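Local coordinates for protein phosphoinositol-specific phospholipase C (Pseudomonas sp., PDB 5FYP) that probably cleaves phosphoinositides at the phosphodiester bond in a calcium-dependent reaction, as other phosphoinositide-specific phospholipases C do, at residues A[49-54]-A[64-69]. Sequence-based numbering, arbitrary orientation.
Sequences LDFWDQ and HHWFVR. With CA (calcium ion), chain I.
Arg-69 has CG between its backbone N and carbonyl carbon (chi1 66°) and runs extended from CG to NE, while Trp-52 has CG anti to its own carbonyl carbon (chi1 -64°); the two side chains cross and stack. They sit where strand 46-52 of the TIM-barrel-type fold pairs antiparallel with the short edge strand 67-68. Trp-52 and Phe-67 form the hydrogen-bonded pair, with Trp-52 N to Phe-67 O at 2.9 Å and Phe-67 N to Trp-52 O at 2.8 Å.

The Arg-69 guanidinium lies over one face of the indole, the planes 24° apart, in a cation-pi contact. Arg-69 CZ is 4.0 Å from the centroid of the five-membered ring of Trp-52. Arg-69 NH1 and NH2 each donate to Gln-54 O at 2.9 Å, end-on, with the oxygen near the guanidinium plane. NH1 also hydrogen-bonds Gly-79 O, and NH2 Pro-72 O. An alanine in place of Arg-69 would probably uncover this indole face and leave Gln-54 O without these two donors.

On the sheet face of Phe-51 and Val-68, the Phe-51 ring meets Trp-66 edge-to-face, Phe-51 CD2 3.5 Å from Trp-66 CD1. Leu-94 of helix 94-107 touches both Trp-66 and Val-68. The Asp-53 carboxylate stands nearly perpendicular to the Trp-66 ring and forms salt bridges with Lys-120 and Arg-131. A water links Asp-53 OD2 to Trp-66 NE1.

Strand 46-52 also carries Asp-50, whose OD1 binds calcium at 2.3 Å; Asn-27, Glu-48 and Asp-119 complete the protein ligands. Asp-50 OD2 accepts from a calcium-bound water and is hydrogen-bonded to Tyr-29 OH. Trp-52 NE1 donates to Arg-69 O at 2.9 Å, the nitrogen lying above the carbonyl plane.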
loop_
_atom_site.group_PDB
_atom_site.type_symbol
_atom_site.label_atom_id
_atom_site.label_comp_id
_atom_site.label_asym_id
_atom_site.label_seq_id
_atom_site.Cartn_x
_atom_site.Cartn_y
_atom_site.Cartn_z
ATOM N N LEU A 49 6.534 -4.489 -1.623
ATOM C CA LEU A 49 6.993 -5.864 -1.560
ATOM C C LEU A 49 6.184 -6.699 -2.527
ATOM O O LEU A 49 4.960 -6.708 -2.438
ATOM C CB LEU A 49 6.841 -6.435 -0.134
ATOM C CG LEU A 49 7.753 -5.812 0.899
ATOM C CD1 LEU A 49 7.258 -6.017 2.307
ATOM C CD2 LEU A 49 9.181 -6.332 0.733
ATOM N N ASP A 50 6.860 -7.468 -3.399
ATOM C CA ASP A 50 6.190 -8.467 -4.233
ATOM C C ASP A 50 6.292 -9.808 -3.524
ATOM O O ASP A 50 7.411 -10.236 -3.175
ATOM C CB ASP A 50 6.868 -8.595 -5.602
ATOM C CG ASP A 50 6.678 -7.384 -6.505
ATOM O OD1 ASP A 50 5.889 -6.496 -6.185
ATOM O OD2 ASP A 50 7.358 -7.346 -7.562
ATOM N N PHE A 51 5.150 -10.486 -3.325
ATOM C CA PHE A 51 5.197 -11.695 -2.505
ATOM C C PHE A 51 4.524 -12.875 -3.170
ATOM O O PHE A 51 3.466 -12.771 -3.802
ATOM C CB PHE A 51 4.691 -11.424 -1.078
ATOM C CG PHE A 51 3.203 -11.207 -0.939
ATOM C CD1 PHE A 51 2.589 -9.981 -1.197
ATOM C CD2 PHE A 51 2.398 -12.234 -0.456
ATOM C CE1 PHE A 51 1.231 -9.798 -1.004
ATOM C CE2 PHE A 51 1.049 -12.047 -0.238
ATOM C CZ PHE A 51 0.462 -10.841 -0.518
ATOM N N TRP A 52 5.189 -14.009 -3.008
ATOM C CA TRP A 52 4.879 -15.284 -3.684
ATOM C C TRP A 52 4.575 -16.332 -2.649
ATOM O O TRP A 52 5.204 -16.401 -1.580
ATOM C CB TRP A 52 6.089 -15.722 -4.526
ATOM C CG TRP A 52 6.427 -14.785 -5.651
ATOM C CD1 TRP A 52 7.086 -13.600 -5.576
ATOM C CD2 TRP A 52 6.056 -14.944 -7.023
ATOM N NE1 TRP A 52 7.135 -13.016 -6.815
ATOM C CE2 TRP A 52 6.519 -13.820 -7.722
ATOM C CE3 TRP A 52 5.370 -15.931 -7.723
ATOM C CZ2 TRP A 52 6.300 -13.646 -9.086
ATOM C CZ3 TRP A 52 5.154 -15.761 -9.077
ATOM C CH2 TRP A 52 5.613 -14.623 -9.741
ATOM N N ASP A 53 3.619 -17.197 -2.969
ATOM C CA ASP A 53 3.327 -18.346 -2.116
ATOM C C ASP A 53 4.405 -19.425 -2.207
ATOM O O ASP A 53 4.731 -20.098 -1.237
ATOM C CB ASP A 53 1.987 -18.962 -2.529
ATOM C CG ASP A 53 0.799 -18.170 -2.020
ATOM O OD1 ASP A 53 0.767 -16.933 -2.200
ATOM O OD2 ASP A 53 -0.072 -18.782 -1.354
ATOM N N GLN A 54 4.913 -19.631 -3.423
ATOM C CA GLN A 54 5.798 -20.762 -3.731
ATOM C C GLN A 54 7.240 -20.272 -3.952
ATOM O O GLN A 54 7.473 -19.103 -4.235
ATOM C CB GLN A 54 5.312 -21.482 -4.996
ATOM C CG GLN A 54 3.879 -21.928 -5.026
ATOM C CD GLN A 54 3.620 -23.042 -4.082
ATOM O OE1 GLN A 54 4.541 -23.746 -3.649
ATOM N NE2 GLN A 54 2.375 -23.179 -3.697
ATOM N N HIS A 64 1.868 -20.264 6.472
ATOM C CA HIS A 64 2.061 -19.039 7.270
ATOM C C HIS A 64 3.302 -18.254 6.859
ATOM O O HIS A 64 3.842 -17.524 7.644
ATOM C CB HIS A 64 2.115 -19.366 8.781
ATOM C CG HIS A 64 1.101 -20.370 9.228
ATOM N ND1 HIS A 64 1.414 -21.436 10.038
ATOM C CD2 HIS A 64 -0.203 -20.503 8.920
ATOM C CE1 HIS A 64 0.323 -22.148 10.258
ATOM N NE2 HIS A 64 -0.668 -21.612 9.583
ATOM N N HIS A 65 3.730 -18.459 5.616
ATOM C CA HIS A 65 4.983 -17.942 5.069
ATOM C C HIS A 65 4.804 -17.563 3.628
ATOM O O HIS A 65 4.097 -18.244 2.914
ATOM C CB HIS A 65 6.004 -19.098 5.142
ATOM C CG HIS A 65 7.276 -18.890 4.367
ATOM N ND1 HIS A 65 7.425 -19.119 3.007
ATOM C CD2 HIS A 65 8.486 -18.491 4.808
ATOM C CE1 HIS A 65 8.665 -18.819 2.649
ATOM N NE2 HIS A 65 9.341 -18.474 3.741
ATOM N N TRP A 66 5.468 -16.487 3.212
ATOM C CA TRP A 66 5.526 -16.109 1.798
ATOM C C TRP A 66 6.954 -15.666 1.475
ATOM O O TRP A 66 7.667 -15.195 2.355
ATOM C CB TRP A 66 4.548 -14.979 1.452
ATOM C CG TRP A 66 3.069 -15.366 1.515
ATOM C CD1 TRP A 66 2.287 -15.663 0.434
ATOM C CD2 TRP A 66 2.208 -15.435 2.668
ATOM N NE1 TRP A 66 1.009 -15.903 0.842
ATOM C CE2 TRP A 66 0.925 -15.771 2.203
ATOM C CE3 TRP A 66 2.405 -15.259 4.040
ATOM C CZ2 TRP A 66 -0.144 -15.932 3.061
ATOM C CZ3 TRP A 66 1.327 -15.424 4.897
ATOM C CH2 TRP A 66 0.084 -15.761 4.404
ATOM N N PHE A 67 7.323 -15.789 0.195
ATOM C CA PHE A 67 8.626 -15.370 -0.318
ATOM C C PHE A 67 8.521 -13.959 -0.878
ATOM O O PHE A 67 7.432 -13.535 -1.297
ATOM C CB PHE A 67 9.067 -16.278 -1.446
ATOM C CG PHE A 67 9.281 -17.701 -1.057
ATOM C CD1 PHE A 67 8.224 -18.616 -1.095
ATOM C CD2 PHE A 67 10.534 -18.170 -0.687
ATOM C CE1 PHE A 67 8.423 -19.948 -0.767
ATOM C CE2 PHE A 67 10.746 -19.494 -0.354
ATOM C CZ PHE A 67 9.701 -20.384 -0.409
ATOM N N VAL A 68 9.657 -13.264 -0.973
ATOM C CA VAL A 68 9.714 -11.951 -1.621
ATOM C C VAL A 68 10.775 -12.003 -2.714
ATOM O O VAL A 68 11.959 -12.219 -2.443
ATOM C CB VAL A 68 9.975 -10.819 -0.625
ATOM C CG1 VAL A 68 10.291 -9.507 -1.322
ATOM C CG2 VAL A 68 8.790 -10.655 0.318
ATOM N N ARG A 69 10.318 -11.756 -3.944
ATOM C CA ARG A 69 11.167 -11.722 -5.140
ATOM C C ARG A 69 10.357 -11.129 -6.280
ATOM O O ARG A 69 9.115 -11.047 -6.187
ATOM C CB ARG A 69 11.652 -13.114 -5.538
ATOM C CG ARG A 69 10.536 -14.043 -5.992
ATOM C CD ARG A 69 11.101 -15.369 -6.471
ATOM N NE ARG A 69 10.036 -16.269 -6.937
ATOM C CZ ARG A 69 9.274 -16.997 -6.143
ATOM N NH1 ARG A 69 9.507 -17.056 -4.836
ATOM N NH2 ARG A 69 8.239 -17.684 -6.666
HETATM CA CA CA I . 5.393 -4.810 -7.693
HETATM O O HOH W 1 6.048 -6.135 -9.609
HETATM O O HOH W 2 -1.594 -16.780 -0.333
HETATM O O HOH W 3 5.369 -20.179 1.409
HETATM O O HOH W 4 4.910 -3.494 -9.645
#